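Local atomic coordinates of Rod shape determining protein RodA (PDB entry 6BAR), a protein that probably polymerises lipid-linked disaccharide-peptide precursors into peptidoglycan strands in the bacterial inner membrane, as needed for cell wall elongation. Residues G308-V313 with T328-S333; A282-L287 with S301-M306; L79-L84 with V144-L149; G155-L160 with V179-L184. All coordinates share one frame; numbering follows the deposited sequence.

Interaction 1: G308-V313 with T328-S333; sequences GFQVVV and TLPLFS
Gln310 and Val311, neighbours on one face of helix 294-319, meet the loop 328-333 in different ways: the amide chain reaches a backbone carbonyl, while the branched side chain packs against a leucine and a proline. CG of Gln310 is anti to its carbonyl carbon (chi1 -64°) and the chain runs extended beyond it, which lets NE2 approach Thr328 O at 3.1 Å. The N-H···O angle of 129° makes this a bent, weak hydrogen bond, and Asn314 ND2, also bonded to Gln310 O, adds a second weak one to the same carbonyl. Nearer the helix, Gln310 CB lies 4.2 Å from Pro330 CD. The loop belongs to the link between helix 294-319 and helix 336-354 in the multi-helix membrane fold of the SEDS family; residues 328-330 lie against the helix, and a type II turn with Pro330 and Leu331 at its corners follows, Leu329 O accepting from both Phe332 N and Ser333 N. Val311 crosses the proline ring at about a right angle, its CG2 resting 3.9 Å from Pro330 CG. Against Leu329 the approach is slanted: CD1 of the leucine comes 3.9 Å from Val311 CA and 4.0 Å from Val311 CG2, with Val311 CG1 scarcely farther, so one methyl group touches the root and both branches of the valine. Tyr277 of helix 266-288 packs on Val311 and Leu329 and binds Pro330 O through its hydroxyl, while Thr328 OG1 is hydrogen-bonded to Ser338 OG.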
loop_
_atom_site.group_PDB
_atom_site.type_symbol
_atom_site.label_atom_id
_atom_site.label_comp_id
_atom_site.label_asym_id
_atom_site.label_seq_id
_atom_site.Cartn_x
_atom_site.Cartn_y
_atom_site.Cartn_z
ATOM N N GLY A 308 2.266 6.269 2.587
ATOM C CA GLY A 308 2.008 7.564 3.187
ATOM C C GLY A 308 0.699 8.180 2.733
ATOM O O GLY A 308 0.030 8.868 3.510
ATOM N N PHE A 309 0.303 7.930 1.483
ATOM C CA PHE A 309 -0.926 8.529 0.977
ATOM C C PHE A 309 -2.149 7.909 1.631
ATOM O O PHE A 309 -3.098 8.624 1.965
ATOM C CB PHE A 309 -1.008 8.391 -0.542
ATOM C CG PHE A 309 -2.199 9.081 -1.149
ATOM C CD1 PHE A 309 -2.181 10.446 -1.380
ATOM C CD2 PHE A 309 -3.332 8.365 -1.495
ATOM C CE1 PHE A 309 -3.276 11.085 -1.944
ATOM C CE2 PHE A 309 -4.431 8.999 -2.059
ATOM C CZ PHE A 309 -4.400 10.360 -2.283
ATOM N N GLN A 310 -2.157 6.586 1.822
ATOM C CA GLN A 310 -3.264 5.994 2.573
ATOM C C GLN A 310 -3.331 6.563 3.985
ATOM O O GLN A 310 -4.424 6.861 4.499
ATOM C CB GLN A 310 -3.140 4.476 2.619
ATOM C CG GLN A 310 -3.243 3.846 1.258
ATOM C CD GLN A 310 -3.639 2.393 1.325
ATOM O OE1 GLN A 310 -3.339 1.615 0.419
ATOM N NE2 GLN A 310 -4.325 2.014 2.399
ATOM N N VAL A 311 -2.172 6.743 4.625
ATOM C CA VAL A 311 -2.170 7.296 5.983
ATOM C C VAL A 311 -2.775 8.702 5.995
ATOM O O VAL A 311 -3.643 9.025 6.822
ATOM C CB VAL A 311 -0.749 7.281 6.575
ATOM C CG1 VAL A 311 -0.727 8.014 7.903
ATOM C CG2 VAL A 311 -0.272 5.850 6.747
ATOM N N VAL A 312 -2.335 9.562 5.072
ATOM C CA VAL A 312 -2.844 10.932 5.098
ATOM C C VAL A 312 -4.286 11.011 4.604
ATOM O O VAL A 312 -4.989 11.973 4.929
ATOM C CB VAL A 312 -1.943 11.904 4.309
ATOM C CG1 VAL A 312 -0.556 11.976 4.942
ATOM C CG2 VAL A 312 -1.867 11.526 2.840
ATOM N N VAL A 313 -4.758 10.019 3.844
ATOM C CA VAL A 313 -6.175 9.962 3.490
ATOM C C VAL A 313 -7.013 9.681 4.730
ATOM O O VAL A 313 -8.052 10.315 4.962
ATOM C CB VAL A 313 -6.418 8.905 2.398
ATOM C CG1 VAL A 313 -7.864 8.416 2.435
ATOM C CG2 VAL A 313 -6.088 9.471 1.029
ATOM N N THR A 328 -7.864 1.510 4.456
ATOM C CA THR A 328 -7.560 1.352 5.866
ATOM C C THR A 328 -6.204 1.969 6.188
ATOM O O THR A 328 -5.417 2.320 5.305
ATOM C CB THR A 328 -7.585 -0.123 6.260
ATOM O OG1 THR A 328 -6.824 -0.884 5.316
ATOM C CG2 THR A 328 -9.015 -0.632 6.281
ATOM N N LEU A 329 -5.958 2.128 7.477
ATOM C CA LEU A 329 -4.643 2.516 7.943
ATOM C C LEU A 329 -3.724 1.306 7.839
ATOM O O LEU A 329 -3.974 0.296 8.505
ATOM C CB LEU A 329 -4.719 3.012 9.375
ATOM C CG LEU A 329 -3.607 3.954 9.802
ATOM C CD1 LEU A 329 -3.555 5.138 8.855
ATOM C CD2 LEU A 329 -3.875 4.412 11.214
ATOM N N PRO A 330 -2.678 1.354 7.015
ATOM C CA PRO A 330 -1.888 0.141 6.748
ATOM C C PRO A 330 -1.200 -0.399 7.998
ATOM O O PRO A 330 -0.626 0.354 8.789
ATOM C CB PRO A 330 -0.873 0.607 5.695
ATOM C CG PRO A 330 -0.881 2.115 5.767
ATOM C CD PRO A 330 -2.265 2.488 6.175
ATOM N N LEU A 331 -1.280 -1.728 8.165
ATOM C CA LEU A 331 -0.689 -2.480 9.275
ATOM C C LEU A 331 -1.415 -2.250 10.597
ATOM O O LEU A 331 -1.187 -2.982 11.567
ATOM C CB LEU A 331 0.801 -2.138 9.450
ATOM C CG LEU A 331 1.792 -2.434 8.320
ATOM C CD1 LEU A 331 3.123 -1.759 8.602
ATOM C CD2 LEU A 331 1.973 -3.932 8.153
ATOM N N PHE A 332 -2.297 -1.250 10.651
ATOM C CA PHE A 332 -2.942 -0.832 11.891
ATOM C C PHE A 332 -4.441 -1.093 11.912
ATOM O O PHE A 332 -4.958 -1.666 12.877
ATOM C CB PHE A 332 -2.681 0.661 12.139
ATOM C CG PHE A 332 -3.156 1.144 13.481
ATOM C CD1 PHE A 332 -2.399 0.910 14.617
ATOM C CD2 PHE A 332 -4.357 1.833 13.607
ATOM C CE1 PHE A 332 -2.829 1.348 15.855
ATOM C CE2 PHE A 332 -4.794 2.279 14.843
ATOM C CZ PHE A 332 -4.029 2.035 15.969
ATOM N N SER A 333 -5.164 -0.670 10.881
ATOM C CA SER A 333 -6.608 -0.843 10.877
ATOM C C SER A 333 -6.976 -2.304 10.631
ATOM O O SER A 333 -6.162 -3.112 10.169
ATOM C CB SER A 333 -7.253 0.051 9.817
ATOM O OG SER A 333 -8.668 -0.039 9.868
#

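Interaction 2: A282-L287 with S301-M306; sequences ARLFAL and SGFAGM
Ala304 presses its methyl group into the angle between Leu284 and Phe285, making the tight centre of an antiparallel hairpin of two predicted transmembrane helices. Helices 266-288 and 294-319 follow each other in the chain; over these segments their axes come within 9.0 Å and run at 166°. The small alanine lets the backbones draw near, with Leu284 CA only 6.0 Å from Ala304 CA. CB of Ala304 lies 3.6 Å from Leu284 CB, and CD1 of the same leucine also touches it. From the other flank comes the ring of Phe285; with CG beside the backbone N (chi1 -80°), it leans toward helix 294-319. The ring receives Ala304 CB over one face, off centre toward the rim, in a CH-pi contact of 3.9 Å to the centroid, 26° from the normal. Contacts slacken beyond this point. Leu284 CD1 reaches the edge of the Phe303 ring only at 4.5 Å from CD2; Leu15 of helix 13-30 also packs on Leu284, and Leu112 and Leu346 on Phe303. Phe285 CZ stands 4.3 Å from Gly305 N. Phe285 itself lies on the surface, where much of it probably faces lipid, in contrast to Leu284 and Ala304, which are buried. Ser301 turns carbon, not its hydroxyl, to the ring: OG is turned back to its own helix, hydrogen-bonded to Arg297 O and Leu298 O, while Ser301 CA sits in the plane of the Phe285 ring, 3.6 Å from CE1.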
loop_
_atom_site.group_PDB
_atom_site.type_symbol
_atom_site.label_atom_id
_atom_site.label_comp_id
_atom_site.label_asym_id
_atom_site.label_seq_id
_atom_site.Cartn_x
_atom_site.Cartn_y
_atom_site.Cartn_z
ATOM N N ALA A 282 10.214 7.685 6.483
ATOM C CA ALA A 282 11.600 8.142 6.425
ATOM C C ALA A 282 12.551 6.999 6.091
ATOM O O ALA A 282 13.440 7.152 5.251
ATOM C CB ALA A 282 12.006 8.792 7.749
ATOM N N ARG A 283 12.393 5.850 6.751
ATOM C CA ARG A 283 13.277 4.725 6.463
ATOM C C ARG A 283 13.057 4.197 5.053
ATOM O O ARG A 283 14.012 3.773 4.394
ATOM C CB ARG A 283 13.089 3.611 7.492
ATOM C CG ARG A 283 14.098 3.649 8.647
ATOM C CD ARG A 283 15.545 3.630 8.152
ATOM N NE ARG A 283 16.518 3.778 9.237
ATOM C CZ ARG A 283 17.134 2.764 9.841
ATOM N NH1 ARG A 283 18.006 2.994 10.816
ATOM N NH2 ARG A 283 16.880 1.519 9.471
ATOM N N LEU A 284 11.816 4.229 4.562
ATOM C CA LEU A 284 11.564 3.816 3.182
ATOM C C LEU A 284 12.278 4.732 2.190
ATOM O O LEU A 284 12.968 4.262 1.278
ATOM C CB LEU A 284 10.062 3.787 2.898
ATOM C CG LEU A 284 9.291 2.593 3.461
ATOM C CD1 LEU A 284 7.803 2.743 3.217
ATOM C CD2 LEU A 284 9.809 1.302 2.845
ATOM N N PHE A 285 12.126 6.048 2.352
ATOM C CA PHE A 285 12.803 6.965 1.440
ATOM C C PHE A 285 14.320 6.973 1.640
ATOM O O PHE A 285 15.052 7.327 0.710
ATOM C CB PHE A 285 12.217 8.373 1.587
ATOM C CG PHE A 285 10.920 8.570 0.838
ATOM C CD1 PHE A 285 10.679 7.887 -0.346
ATOM C CD2 PHE A 285 9.945 9.431 1.314
ATOM C CE1 PHE A 285 9.490 8.065 -1.042
ATOM C CE2 PHE A 285 8.754 9.611 0.622
ATOM C CZ PHE A 285 8.527 8.926 -0.556
ATOM N N ALA A 286 14.808 6.575 2.817
ATOM C CA ALA A 286 16.245 6.431 3.024
ATOM C C ALA A 286 16.778 5.196 2.313
ATOM O O ALA A 286 17.850 5.239 1.703
ATOM C CB ALA A 286 16.567 6.361 4.519
ATOM N N LEU A 287 16.049 4.081 2.394
ATOM C CA LEU A 287 16.421 2.908 1.617
ATOM C C LEU A 287 16.317 3.186 0.125
ATOM O O LEU A 287 17.090 2.628 -0.661
ATOM C CB LEU A 287 15.547 1.715 2.004
ATOM C CG LEU A 287 15.611 1.277 3.472
ATOM C CD1 LEU A 287 15.013 -0.109 3.628
ATOM C CD2 LEU A 287 17.032 1.329 4.024
ATOM N N SER A 301 10.356 4.261 -3.836
ATOM C CA SER A 301 9.705 5.545 -3.603
ATOM C C SER A 301 8.217 5.483 -3.929
ATOM O O SER A 301 7.403 6.090 -3.223
ATOM C CB SER A 301 10.392 6.649 -4.407
ATOM O OG SER A 301 10.392 6.362 -5.795
ATOM N N GLY A 302 7.840 4.756 -4.986
ATOM C CA GLY A 302 6.426 4.570 -5.278
ATOM C C GLY A 302 5.699 3.866 -4.150
ATOM O O GLY A 302 4.598 4.271 -3.752
ATOM N N PHE A 303 6.318 2.819 -3.599
ATOM C CA PHE A 303 5.712 2.106 -2.478
ATOM C C PHE A 303 5.510 3.031 -1.278
ATOM O O PHE A 303 4.416 3.087 -0.692
ATOM C CB PHE A 303 6.577 0.904 -2.096
ATOM C CG PHE A 303 5.879 -0.088 -1.214
ATOM C CD1 PHE A 303 5.158 -1.133 -1.766
ATOM C CD2 PHE A 303 5.946 0.021 0.165
ATOM C CE1 PHE A 303 4.513 -2.051 -0.955
ATOM C CE2 PHE A 303 5.306 -0.897 0.981
ATOM C CZ PHE A 303 4.589 -1.932 0.421
ATOM N N ALA A 304 6.563 3.765 -0.900
ATOM C CA ALA A 304 6.460 4.682 0.233
ATOM C C ALA A 304 5.400 5.747 -0.011
ATOM O O ALA A 304 4.671 6.130 0.915
ATOM C CB ALA A 304 7.812 5.336 0.514
ATOM N N GLY A 305 5.303 6.239 -1.248
ATOM C CA GLY A 305 4.267 7.206 -1.567
ATOM C C GLY A 305 2.874 6.652 -1.343
ATOM O O GLY A 305 2.046 7.274 -0.680
ATOM N N MET A 306 2.599 5.471 -1.897
ATOM C CA MET A 306 1.280 4.875 -1.716
ATOM C C MET A 306 0.951 4.684 -0.237
ATOM O O MET A 306 -0.174 4.965 0.210
ATOM C CB MET A 306 1.213 3.546 -2.466
ATOM C CG MET A 306 1.215 3.707 -3.975
ATOM S SD MET A 306 0.986 2.149 -4.851
ATOM C CE MET A 306 0.582 2.757 -6.484
#

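Interaction 3: L79-L84 with V144-L149; sequences LLALVL and VGLLLL
Leu146 O and Leu80 O are bridged by one water, which donates to both; it is modelled 2.5 Å from Leu146 O and 2.6 Å from Leu80 O, lengths too short to be relied on at this resolution, which leaves the bridge doubtful in detail. Leu146 O also takes a weak bond from Gln150 NE2. The water lies between two nearly parallel helices of the membrane bundle, the predicted transmembrane helix 69-86 and helix 131-148, whose axes here approach to 9.4 Å at 16°, although helix 106-121 separates them in the chain. Around this polar bridge the contact is leucine-rich. CD2 of Leu146 lies against helix 69-86 where Leu80 and Ala81 leave it, 3.7 Å from Leu80 CB and 3.6 Å from Ala81 CB. Farther along, Leu84 meets Leu149 at about a right angle. Leu84 has CG anti to its carbonyl carbon (chi1 -62°), which turns the branch to helix 131-148; CD1 lies 3.7 Å from Leu149 CD2 and equally near Leu149 CB, while CD2 lies 3.6 Å from Leu149 O. An alanine in place of Leu84 would probably open a gap beside Leu149, leaving Leu149 CD2 without the CD1 methyl group and its CB without both. Leu149 lies on the surface. Toward the interior, where Pro106 and Ala110 of helix 106-121 pack on Leu80, Leu80 and Leu147 approach at a slant and meet by their CD2 methyl groups, 3.9 Å apart.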
loop_
_atom_site.group_PDB
_atom_site.type_symbol
_atom_site.label_atom_id
_atom_site.label_comp_id
_atom_site.label_asym_id
_atom_site.label_seq_id
_atom_site.Cartn_x
_atom_site.Cartn_y
_atom_site.Cartn_z
ATOM N N LEU A 79 -7.186 -9.448 -13.807
ATOM C CA LEU A 79 -7.930 -9.710 -12.574
ATOM C C LEU A 79 -8.833 -8.542 -12.177
ATOM O O LEU A 79 -9.943 -8.757 -11.670
ATOM C CB LEU A 79 -6.962 -10.042 -11.439
ATOM C CG LEU A 79 -6.853 -11.523 -11.069
ATOM C CD1 LEU A 79 -6.845 -12.381 -12.317
ATOM C CD2 LEU A 79 -5.615 -11.803 -10.224
ATOM N N LEU A 80 -8.374 -7.305 -12.379
ATOM C CA LEU A 80 -9.257 -6.156 -12.226
ATOM C C LEU A 80 -10.442 -6.256 -13.174
ATOM O O LEU A 80 -11.578 -5.940 -12.802
ATOM C CB LEU A 80 -8.489 -4.858 -12.480
ATOM C CG LEU A 80 -7.614 -4.363 -11.338
ATOM C CD1 LEU A 80 -6.956 -3.046 -11.703
ATOM C CD2 LEU A 80 -8.444 -4.220 -10.081
ATOM N N ALA A 81 -10.196 -6.695 -14.406
ATOM C CA ALA A 81 -11.292 -6.849 -15.354
ATOM C C ALA A 81 -12.239 -7.965 -14.929
ATOM O O ALA A 81 -13.462 -7.824 -15.049
ATOM C CB ALA A 81 -10.738 -7.103 -16.751
ATOM N N LEU A 82 -11.691 -9.071 -14.407
ATOM C CA LEU A 82 -12.496 -10.223 -14.017
ATOM C C LEU A 82 -13.310 -9.977 -12.756
ATOM O O LEU A 82 -14.392 -10.560 -12.603
ATOM C CB LEU A 82 -11.601 -11.444 -13.803
ATOM C CG LEU A 82 -12.372 -12.728 -13.509
ATOM C CD1 LEU A 82 -13.175 -13.107 -14.737
ATOM C CD2 LEU A 82 -11.451 -13.863 -13.080
ATOM N N VAL A 83 -12.808 -9.155 -11.829
ATOM C CA VAL A 83 -13.572 -8.893 -10.613
ATOM C C VAL A 83 -14.866 -8.147 -10.936
ATOM O O VAL A 83 -15.867 -8.306 -10.226
ATOM C CB VAL A 83 -12.695 -8.145 -9.581
ATOM C CG1 VAL A 83 -12.517 -6.687 -9.955
ATOM C CG2 VAL A 83 -13.269 -8.289 -8.177
ATOM N N LEU A 84 -14.886 -7.372 -12.024
ATOM C CA LEU A 84 -16.106 -6.680 -12.422
ATOM C C LEU A 84 -17.210 -7.650 -12.828
ATOM O O LEU A 84 -18.397 -7.325 -12.701
ATOM C CB LEU A 84 -15.809 -5.722 -13.572
ATOM C CG LEU A 84 -14.815 -4.611 -13.246
ATOM C CD1 LEU A 84 -14.493 -3.790 -14.485
ATOM C CD2 LEU A 84 -15.373 -3.729 -12.146
ATOM N N VAL A 144 -6.476 2.507 -13.480
ATOM C CA VAL A 144 -7.366 3.469 -12.828
ATOM C C VAL A 144 -8.783 3.356 -13.382
ATOM O O VAL A 144 -9.770 3.482 -12.643
ATOM C CB VAL A 144 -6.806 4.897 -12.971
ATOM C CG1 VAL A 144 -7.918 5.929 -12.854
ATOM C CG2 VAL A 144 -5.743 5.152 -11.910
ATOM N N GLY A 145 -8.907 3.094 -14.683
ATOM C CA GLY A 145 -10.222 2.934 -15.279
ATOM C C GLY A 145 -10.942 1.696 -14.781
ATOM O O GLY A 145 -12.129 1.749 -14.455
ATOM N N LEU A 146 -10.234 0.564 -14.701
ATOM C CA LEU A 146 -10.857 -0.626 -14.130
ATOM C C LEU A 146 -11.066 -0.500 -12.627
ATOM O O LEU A 146 -11.862 -1.254 -12.056
ATOM C CB LEU A 146 -10.026 -1.869 -14.441
ATOM C CG LEU A 146 -10.392 -2.598 -15.732
ATOM C CD1 LEU A 146 -10.264 -1.674 -16.930
ATOM C CD2 LEU A 146 -9.503 -3.809 -15.905
ATOM N N LEU A 147 -10.369 0.423 -11.969
ATOM C CA LEU A 147 -10.662 0.691 -10.569
ATOM C C LEU A 147 -11.891 1.578 -10.413
ATOM O O LEU A 147 -12.575 1.488 -9.390
ATOM C CB LEU A 147 -9.449 1.323 -9.872
ATOM C CG LEU A 147 -8.290 0.424 -9.413
ATOM C CD1 LEU A 147 -7.159 1.247 -8.800
ATOM C CD2 LEU A 147 -8.766 -0.655 -8.441
ATOM N N LEU A 148 -12.203 2.417 -11.407
ATOM C CA LEU A 148 -13.391 3.264 -11.334
ATOM C C LEU A 148 -14.664 2.565 -11.801
ATOM O O LEU A 148 -15.758 3.048 -11.497
ATOM C CB LEU A 148 -13.190 4.548 -12.147
ATOM C CG LEU A 148 -12.126 5.503 -11.600
ATOM C CD1 LEU A 148 -12.128 6.819 -12.363
ATOM C CD2 LEU A 148 -12.329 5.738 -10.113
ATOM N N LEU A 149 -14.554 1.448 -12.519
ATOM C CA LEU A 149 -15.712 0.688 -12.978
ATOM C C LEU A 149 -16.345 -0.162 -11.883
ATOM O O LEU A 149 -17.382 -0.787 -12.131
ATOM C CB LEU A 149 -15.314 -0.222 -14.145
ATOM C CG LEU A 149 -15.610 0.218 -15.580
ATOM C CD1 LEU A 149 -15.013 1.585 -15.885
ATOM C CD2 LEU A 149 -15.091 -0.823 -16.556
HETATM O O HOH W 1 -11.409 -3.633 -11.621
#

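Interaction 4: G155-L160 with V179-L184; sequences GALVVL and VGLFAL
An antiparallel helical hairpin, formed by consecutive helices 153-170 and 175-184 that both lie in predicted transmembrane segments, is held here by apolar contacts, without a hydrogen bond across it. The axes of the two short segments approach to 10.0 Å and run at 165°. Leu181 is inserted between Leu157 and Leu160: its CG is anti to the backbone N (chi1 -175°), and CD1 beyond it lies 3.7 Å from Leu157 CD2 and 3.9 Å from Leu160 CB. Leu157 and Leu181 meet at a slant, whereas Leu160 and Leu181 slide past each other in opposite directions. That antiparallel overlap carries Leu160 CD2 to the facing backbone, 3.6 Å from Leu181 N and 3.7 Å from Gly180 C. Gly180, with no side chain, presents bare main chain to this methyl group. One turn on, Leu184 points at the partner helix and lodges over its start, with CD2 3.9 Å from Ala156 CB and CG 4.2 Å from Leu157 CD2. Helix 153-170 lies deeper, Leu157 and Val158 resting on Phe309 of helix 294-319 and Val159 on Lys111 and Leu114 of helix 106-121, while Ala156 and Leu184 both lean on Leu148 of helix 131-148.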
loop_
_atom_site.group_PDB
_atom_site.type_symbol
_atom_site.label_atom_id
_atom_site.label_comp_id
_atom_site.label_asym_id
_atom_site.label_seq_id
_atom_site.Cartn_x
_atom_site.Cartn_y
_atom_site.Cartn_z
ATOM N N GLY A 155 -8.653 3.219 -3.912
ATOM C CA GLY A 155 -7.550 2.549 -4.571
ATOM C C GLY A 155 -7.095 3.263 -5.825
ATOM O O GLY A 155 -5.903 3.272 -6.136
ATOM N N ALA A 156 -8.028 3.877 -6.557
ATOM C CA ALA A 156 -7.634 4.681 -7.709
ATOM C C ALA A 156 -6.750 5.846 -7.286
ATOM O O ALA A 156 -5.745 6.139 -7.942
ATOM C CB ALA A 156 -8.869 5.180 -8.457
ATOM N N LEU A 157 -7.101 6.513 -6.182
ATOM C CA LEU A 157 -6.273 7.605 -5.678
ATOM C C LEU A 157 -4.894 7.110 -5.267
ATOM O O LEU A 157 -3.883 7.744 -5.586
ATOM C CB LEU A 157 -6.955 8.292 -4.497
ATOM C CG LEU A 157 -8.135 9.189 -4.843
ATOM C CD1 LEU A 157 -8.667 9.835 -3.581
ATOM C CD2 LEU A 157 -7.725 10.238 -5.856
ATOM N N VAL A 158 -4.837 5.987 -4.543
ATOM C CA VAL A 158 -3.547 5.433 -4.130
ATOM C C VAL A 158 -2.684 5.136 -5.346
ATOM O O VAL A 158 -1.512 5.524 -5.411
ATOM C CB VAL A 158 -3.746 4.173 -3.273
ATOM C CG1 VAL A 158 -2.403 3.590 -2.892
ATOM C CG2 VAL A 158 -4.542 4.503 -2.037
ATOM N N VAL A 159 -3.259 4.442 -6.329
ATOM C CA VAL A 159 -2.517 4.074 -7.531
ATOM C C VAL A 159 -2.007 5.316 -8.250
ATOM O O VAL A 159 -0.815 5.423 -8.573
ATOM C CB VAL A 159 -3.396 3.212 -8.453
ATOM C CG1 VAL A 159 -2.777 3.115 -9.836
ATOM C CG2 VAL A 159 -3.591 1.828 -7.848
ATOM N N LEU A 160 -2.903 6.270 -8.515
ATOM C CA LEU A 160 -2.520 7.465 -9.256
ATOM C C LEU A 160 -1.442 8.246 -8.520
ATOM O O LEU A 160 -0.482 8.724 -9.137
ATOM C CB LEU A 160 -3.746 8.344 -9.506
ATOM C CG LEU A 160 -3.587 9.498 -10.499
ATOM C CD1 LEU A 160 -2.927 9.025 -11.792
ATOM C CD2 LEU A 160 -4.938 10.127 -10.795
ATOM N N VAL A 179 -3.119 17.038 -11.555
ATOM C CA VAL A 179 -4.424 17.501 -12.013
ATOM C C VAL A 179 -5.431 16.358 -11.967
ATOM O O VAL A 179 -6.505 16.474 -11.363
ATOM C CB VAL A 179 -4.310 18.099 -13.426
ATOM C CG1 VAL A 179 -5.689 18.360 -14.006
ATOM C CG2 VAL A 179 -3.490 19.373 -13.387
ATOM N N GLY A 180 -5.098 15.239 -12.614
ATOM C CA GLY A 180 -5.972 14.081 -12.568
ATOM C C GLY A 180 -6.263 13.614 -11.157
ATOM O O GLY A 180 -7.391 13.216 -10.849
ATOM N N LEU A 181 -5.265 13.687 -10.274
ATOM C CA LEU A 181 -5.432 13.206 -8.907
ATOM C C LEU A 181 -6.430 14.064 -8.144
ATOM O O LEU A 181 -7.379 13.549 -7.540
ATOM C CB LEU A 181 -4.077 13.193 -8.196
ATOM C CG LEU A 181 -4.040 12.601 -6.786
ATOM C CD1 LEU A 181 -4.226 11.093 -6.835
ATOM C CD2 LEU A 181 -2.747 12.965 -6.069
ATOM N N PHE A 182 -6.232 15.380 -8.161
ATOM C CA PHE A 182 -7.145 16.268 -7.454
ATOM C C PHE A 182 -8.542 16.246 -8.063
ATOM O O PHE A 182 -9.533 16.338 -7.327
ATOM C CB PHE A 182 -6.586 17.690 -7.443
ATOM C CG PHE A 182 -7.515 18.687 -6.841
ATOM C CD1 PHE A 182 -8.179 19.604 -7.641
ATOM C CD2 PHE A 182 -7.751 18.694 -5.477
ATOM C CE1 PHE A 182 -9.045 20.519 -7.090
ATOM C CE2 PHE A 182 -8.613 19.607 -4.918
ATOM C CZ PHE A 182 -9.263 20.523 -5.727
ATOM N N ALA A 183 -8.654 16.112 -9.389
ATOM C CA ALA A 183 -9.980 16.067 -9.999
ATOM C C ALA A 183 -10.721 14.794 -9.616
ATOM O O ALA A 183 -11.920 14.829 -9.321
ATOM C CB ALA A 183 -9.867 16.180 -11.518
ATOM N N LEU A 184 -10.021 13.661 -9.623
ATOM C CA LEU A 184 -10.628 12.414 -9.183
ATOM C C LEU A 184 -10.988 12.465 -7.703
ATOM O O LEU A 184 -11.998 11.882 -7.290
ATOM C CB LEU A 184 -9.674 11.260 -9.479
ATOM C CG LEU A 184 -10.161 9.833 -9.250
ATOM C CD1 LEU A 184 -11.455 9.596 -10.002
ATOM C CD2 LEU A 184 -9.089 8.850 -9.694
#

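How the interactions relate
Interactions 1 and 2 are buried and share helix 294-319, which holds a loop through Gln310 and Val311 and, earlier in its course, pairs with helix 266-288. Interactions 3 and 4 are only partly buried and consist mostly of leucine packing. Interaction 3, about 18 Å from the chain centre, has a water bridge at its middle; interaction 4 has no polar link across it. An aromatic ring face contributes only in interaction 2, and a direct side-chain hydrogen bond, a weak one, only in interaction 1. Helix 153-170 joins the groups: Val158 touches Gln310, Met306 meets Val158 and Val159, and Leu147 packs on Gly155, Ala156 and Val159.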